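Local structure of short-chain dehydrogenase/reductase SDR (Burkholderia phymatum, 5IG2) at the interface of chains A and B. The protein is a short-chain dehydrogenase/reductase that binds NAD and probably interconverts alcohols and carbonyl compounds, with NAD taking or giving the hydride. Numbering follows the deposited sequence. Chains: chain A/B, Short-chain dehydrogenase/reductase SDR.

Contact 1: the interface of chains A and B. Residues chain A 119, 123-124, 170, 174; chain B 115, 119, 166, 170.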
loop_
_atom_site.group_PDB
_atom_site.type_symbol
_atom_site.label_atom_id
_atom_site.label_comp_id
_atom_site.label_asym_id
_atom_site.label_seq_id
_atom_site.Cartn_x
_atom_site.Cartn_y
_atom_site.Cartn_z
ATOM N N PHE A 119 -4.800 7.274 -1.615
ATOM C CA PHE A 119 -3.850 6.910 -0.573
ATOM C C PHE A 119 -3.958 7.831 0.627
ATOM O O PHE A 119 -3.755 7.381 1.758
ATOM C CB PHE A 119 -2.419 6.868 -1.127
ATOM C CG PHE A 119 -2.057 5.508 -1.684
ATOM C CD1 PHE A 119 -2.599 5.079 -2.892
ATOM C CD2 PHE A 119 -1.260 4.628 -0.963
ATOM C CE1 PHE A 119 -2.312 3.813 -3.388
ATOM C CE2 PHE A 119 -0.967 3.353 -1.455
ATOM C CZ PHE A 119 -1.489 2.947 -2.666
ATOM N N VAL A 123 -4.967 4.996 3.240
ATOM C CA VAL A 123 -3.750 4.608 3.948
ATOM C C VAL A 123 -3.384 5.623 5.036
ATOM O O VAL A 123 -3.259 5.269 6.213
ATOM C CB VAL A 123 -2.570 4.375 2.977
ATOM C CG1 VAL A 123 -1.302 4.018 3.762
ATOM C CG2 VAL A 123 -2.899 3.248 1.974
ATOM N N MET A 124 -3.203 6.895 4.661
ATOM C CA MET A 124 -2.763 7.875 5.653
ATOM C C MET A 124 -3.818 8.099 6.731
ATOM O O MET A 124 -3.467 8.370 7.884
ATOM C CB MET A 124 -2.387 9.188 4.970
ATOM C CG MET A 124 -1.294 9.017 3.926
ATOM S SD MET A 124 0.033 7.958 4.542
ATOM C CE MET A 124 0.985 7.689 3.052
ATOM N N ALA A 170 -1.978 -2.180 1.303
ATOM C CA ALA A 170 -1.207 -1.475 2.323
ATOM C C ALA A 170 -1.896 -1.560 3.683
ATOM O O ALA A 170 -1.239 -1.804 4.703
ATOM C CB ALA A 170 -0.987 -0.023 1.905
ATOM N N LEU A 174 -0.083 -3.218 6.960
ATOM C CA LEU A 174 0.208 -2.420 8.148
ATOM C C LEU A 174 -0.565 -2.946 9.349
ATOM O O LEU A 174 -0.055 -2.904 10.473
ATOM C CB LEU A 174 -0.088 -0.935 7.909
ATOM C CG LEU A 174 -1.521 -0.400 7.965
ATOM C CD1 LEU A 174 -1.988 -0.082 9.400
ATOM C CD2 LEU A 174 -1.621 0.841 7.074
ATOM N N TRP B 115 5.736 8.132 7.384
ATOM C CA TRP B 115 4.736 7.608 6.455
ATOM C C TRP B 115 4.821 8.315 5.113
ATOM O O TRP B 115 4.829 7.672 4.052
ATOM C CB TRP B 115 3.331 7.790 7.038
ATOM C CG TRP B 115 2.989 6.830 8.112
ATOM C CD1 TRP B 115 3.097 7.024 9.460
ATOM C CD2 TRP B 115 2.458 5.514 7.933
ATOM N NE1 TRP B 115 2.663 5.900 10.132
ATOM C CE2 TRP B 115 2.266 4.961 9.215
ATOM C CE3 TRP B 115 2.117 4.752 6.808
ATOM C CZ2 TRP B 115 1.757 3.675 9.406
ATOM C CZ3 TRP B 115 1.605 3.475 6.998
ATOM C CH2 TRP B 115 1.439 2.947 8.289
ATOM N N PHE B 119 6.044 6.254 1.704
ATOM C CA PHE B 119 5.045 6.084 0.659
ATOM C C PHE B 119 5.321 6.985 -0.529
ATOM O O PHE B 119 5.041 6.595 -1.666
ATOM C CB PHE B 119 3.630 6.296 1.214
ATOM C CG PHE B 119 3.026 5.018 1.754
ATOM C CD1 PHE B 119 3.478 4.481 2.955
ATOM C CD2 PHE B 119 2.082 4.307 1.022
ATOM C CE1 PHE B 119 2.965 3.282 3.435
ATOM C CE2 PHE B 119 1.561 3.101 1.498
ATOM C CZ PHE B 119 1.998 2.591 2.702
ATOM N N ALA B 166 3.801 -2.084 4.304
ATOM C CA ALA B 166 2.595 -1.590 3.646
ATOM C C ALA B 166 2.916 -0.994 2.284
ATOM O O ALA B 166 2.174 -1.208 1.316
ATOM C CB ALA B 166 1.890 -0.550 4.521
ATOM N N ALA B 170 1.548 -2.487 -1.334
ATOM C CA ALA B 170 0.921 -1.640 -2.343
ATOM C C ALA B 170 1.584 -1.831 -3.706
ATOM O O ALA B 170 0.895 -1.938 -4.728
ATOM C CB ALA B 170 0.968 -0.177 -1.906
#
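This is an apolar helix-helix interface between two copies of an SDR enzyme, the four-helix bundle through which subunits of this family commonly pair, in dimers and in tetramers, and probably do here. Helices 112-140 and 162-185 of both chains meet; the latter carries the NAD-binding Lys168, the lysine of the family YxxxK motif. No polar pair bridges the chains here. At the centre A:Phe119 and B:Phe119 meet edge to edge, CE2 to CE2 at 3.9 Å, their side chains set almost square to each other. Two groups of chain A lie over one face of the B:Phe119 ring. The methyl CE of A:Met124 sits above the root of the ring, 3.5 Å from B:Phe119 CB, and A:Val123 CG1 lies above its tip, 3.7 Å from B:Phe119 CZ. CG1 of the valine is anti to the backbone N (chi1 178°), which points this branch across the interface. A:Met124, bent at chi2 (-44°), also runs its sulphur past B:Trp115 CB. Farther out, the methyl A:Leu174 CD2 meets CH2, the outer corner of the benzo ring of B:Trp115, at 3.9 Å. Small alanines bring the 162-185 helices together: B:Ala166 CB comes within 3.4 Å of the backbone oxygen A:Ala170 O, and the methyl A:Ala170 CB touches the tip of B:Phe119 at CZ, 4.0 Å away.

Contact 2: the interface of chains A and B. Residues chain A 157-160, 283-285; chain B 177, 180-181, 184.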
loop_
_atom_site.group_PDB
_atom_site.type_symbol
_atom_site.label_atom_id
_atom_site.label_comp_id
_atom_site.label_asym_id
_atom_site.label_seq_id
_atom_site.Cartn_x
_atom_site.Cartn_y
_atom_site.Cartn_z
ATOM N N SER A 157 -6.246 -8.632 -6.510
ATOM C CA SER A 157 -5.866 -7.528 -7.388
ATOM C C SER A 157 -6.725 -7.578 -8.643
ATOM O O SER A 157 -6.260 -7.994 -9.714
ATOM C CB SER A 157 -4.372 -7.583 -7.714
ATOM O OG SER A 157 -3.623 -7.384 -6.527
ATOM N N PRO A 158 -7.991 -7.161 -8.546
ATOM C CA PRO A 158 -8.863 -7.215 -9.716
ATOM C C PRO A 158 -8.516 -6.116 -10.704
ATOM O O PRO A 158 -8.055 -5.029 -10.315
ATOM C CB PRO A 158 -10.270 -7.008 -9.125
ATOM C CG PRO A 158 -10.100 -6.901 -7.669
ATOM C CD PRO A 158 -8.683 -6.630 -7.365
ATOM N N PRO A 159 -8.741 -6.347 -11.991
ATOM C CA PRO A 159 -8.363 -5.361 -13.008
ATOM C C PRO A 159 -9.073 -4.029 -12.822
ATOM O O PRO A 159 -10.191 -3.960 -12.301
ATOM C CB PRO A 159 -8.796 -6.028 -14.320
ATOM C CG PRO A 159 -8.873 -7.490 -13.997
ATOM C CD PRO A 159 -9.333 -7.559 -12.577
ATOM N N SER A 160 -8.402 -2.963 -13.273
ATOM C CA SER A 160 -8.963 -1.615 -13.373
ATOM C C SER A 160 -9.297 -0.992 -12.022
ATOM O O SER A 160 -10.048 -0.011 -11.965
ATOM C CB SER A 160 -10.211 -1.592 -14.271
ATOM O OG SER A 160 -9.870 -1.697 -15.635
ATOM N N PRO A 283 -0.081 -13.896 -13.139
ATOM C CA PRO A 283 -1.393 -13.793 -12.484
ATOM C C PRO A 283 -2.526 -14.395 -13.303
ATOM O O PRO A 283 -2.650 -14.156 -14.505
ATOM C CB PRO A 283 -1.569 -12.283 -12.308
ATOM C CG PRO A 283 -0.162 -11.777 -12.150
ATOM C CD PRO A 283 0.681 -12.634 -13.068
ATOM N N THR A 284 -3.349 -15.195 -12.632
ATOM C CA THR A 284 -4.523 -15.801 -13.246
ATOM C C THR A 284 -5.693 -14.831 -13.189
ATOM O O THR A 284 -5.964 -14.237 -12.139
ATOM C CB THR A 284 -4.907 -17.089 -12.509
ATOM O OG1 THR A 284 -3.794 -17.992 -12.478
ATOM C CG2 THR A 284 -6.087 -17.765 -13.178
ATOM N N ASP A 285 -6.398 -14.689 -14.306
ATOM C CA ASP A 285 -7.711 -14.052 -14.288
ATOM C C ASP A 285 -8.783 -15.105 -14.024
ATOM O O ASP A 285 -8.950 -16.016 -14.845
ATOM C CB ASP A 285 -7.991 -13.352 -15.601
ATOM C CG ASP A 285 -9.216 -12.480 -15.531
ATOM O OD1 ASP A 285 -10.338 -13.006 -15.719
ATOM O OD2 ASP A 285 -9.054 -11.268 -15.271
ATOM N N THR B 177 -2.206 -5.636 -10.680
ATOM C CA THR B 177 -3.303 -5.034 -11.431
ATOM C C THR B 177 -2.820 -4.532 -12.783
ATOM O O THR B 177 -3.511 -4.695 -13.799
ATOM C CB THR B 177 -3.934 -3.883 -10.649
ATOM O OG1 THR B 177 -4.255 -4.318 -9.315
ATOM C CG2 THR B 177 -5.217 -3.424 -11.358
ATOM N N HIS B 180 -2.786 -7.177 -15.432
ATOM C CA HIS B 180 -4.095 -7.421 -16.031
ATOM C C HIS B 180 -4.528 -6.264 -16.921
ATOM O O HIS B 180 -5.085 -6.486 -18.002
ATOM C CB HIS B 180 -5.146 -7.664 -14.945
ATOM C CG HIS B 180 -4.912 -8.895 -14.122
ATOM N ND1 HIS B 180 -4.845 -10.161 -14.668
ATOM C CD2 HIS B 180 -4.761 -9.056 -12.784
ATOM C CE1 HIS B 180 -4.647 -11.044 -13.706
ATOM N NE2 HIS B 180 -4.598 -10.401 -12.553
ATOM N N ASP B 181 -4.305 -5.020 -16.479
ATOM C CA ASP B 181 -4.709 -3.864 -17.284
ATOM C C ASP B 181 -3.977 -3.833 -18.622
ATOM O O ASP B 181 -4.570 -3.498 -19.653
ATOM C CB ASP B 181 -4.450 -2.555 -16.532
ATOM C CG ASP B 181 -5.301 -2.399 -15.292
ATOM O OD1 ASP B 181 -6.256 -3.167 -15.094
ATOM O OD2 ASP B 181 -5.012 -1.477 -14.518
ATOM N N ASN B 184 -5.683 -6.436 -20.819
ATOM C CA ASN B 184 -6.986 -5.967 -21.276
ATOM C C ASN B 184 -6.843 -4.841 -22.290
ATOM O O ASN B 184 -7.644 -4.736 -23.222
ATOM C CB ASN B 184 -7.831 -5.524 -20.080
ATOM C CG ASN B 184 -8.328 -6.693 -19.262
ATOM O OD1 ASN B 184 -8.412 -7.811 -19.760
ATOM N ND2 ASN B 184 -8.657 -6.447 -18.004
HETATM O O HOH W 1 -8.256 -3.839 -16.747
HETATM O O HOH W 2 -7.339 -9.884 -17.527
#
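B:His180, on helix 162-185, lodges between two stretches of chain A, the loop 157-160 and the C-terminal segment 283-285, in a mixed apolar and polar contact that helps join the probable SDR dimer. The tight part lies around the histidine and A:Pro159. A:Pro283 CB approaches the CE1-NE2 bond obliquely from one side of the ring plane, 3.6 Å from B:His180 NE2. At the CD2 corner of the ring the backbone oxygen of A:Ser157 comes near. The pyrrolidine of A:Pro159 crosses the base of the histidine side chain, its CG 3.8 Å from B:His180 CB, and its CB also touches the amide of B:Asn184. In B:Thr177, OG1 beside the backbone N (chi1 -51°) leaves the methyl CG2 anti to that N, 3.4 Å from A:Pro158 O. A direct hydrogen bond anchors the loop: the backbone N-H of A:Ser160 gives to the syn lone pair of B:Asp181 OD1 (2.8 Å, 144° at H). The looser side is bridged by water. One molecule links A:Ser160 OG, B:Asp181 OD1 and the amide of B:Asn184; another joins B:Asn184 OD1 to the poorly ordered A:Asp285 by long contacts. B:Asp181 OD1 therefore holds both the loop N-H and the first water, 2.7 Å from OD1, while an N-H of B:Asn184 ND2 points almost straight at that water (172° at H).

The C-alpha centres of contact 1 and contact 2 lie about 21 Å apart, and helix 162-185 of chain B runs through both: residues 166 and 170 serve contact 1, while 177, 180, 181 and 184 serve contact 2 farther toward its C-terminal end. The chain A copy enters contact 1 through residues 170 and 174, and the contact 2 loop 157-160 comes just before it in sequence. Two-fold symmetry repeats each contact with the chains exchanged, so this helix is held along much of its length in either subunit. Because the catalytic YxxxK segment lies on it, dimer packing may help steady the cofactor site.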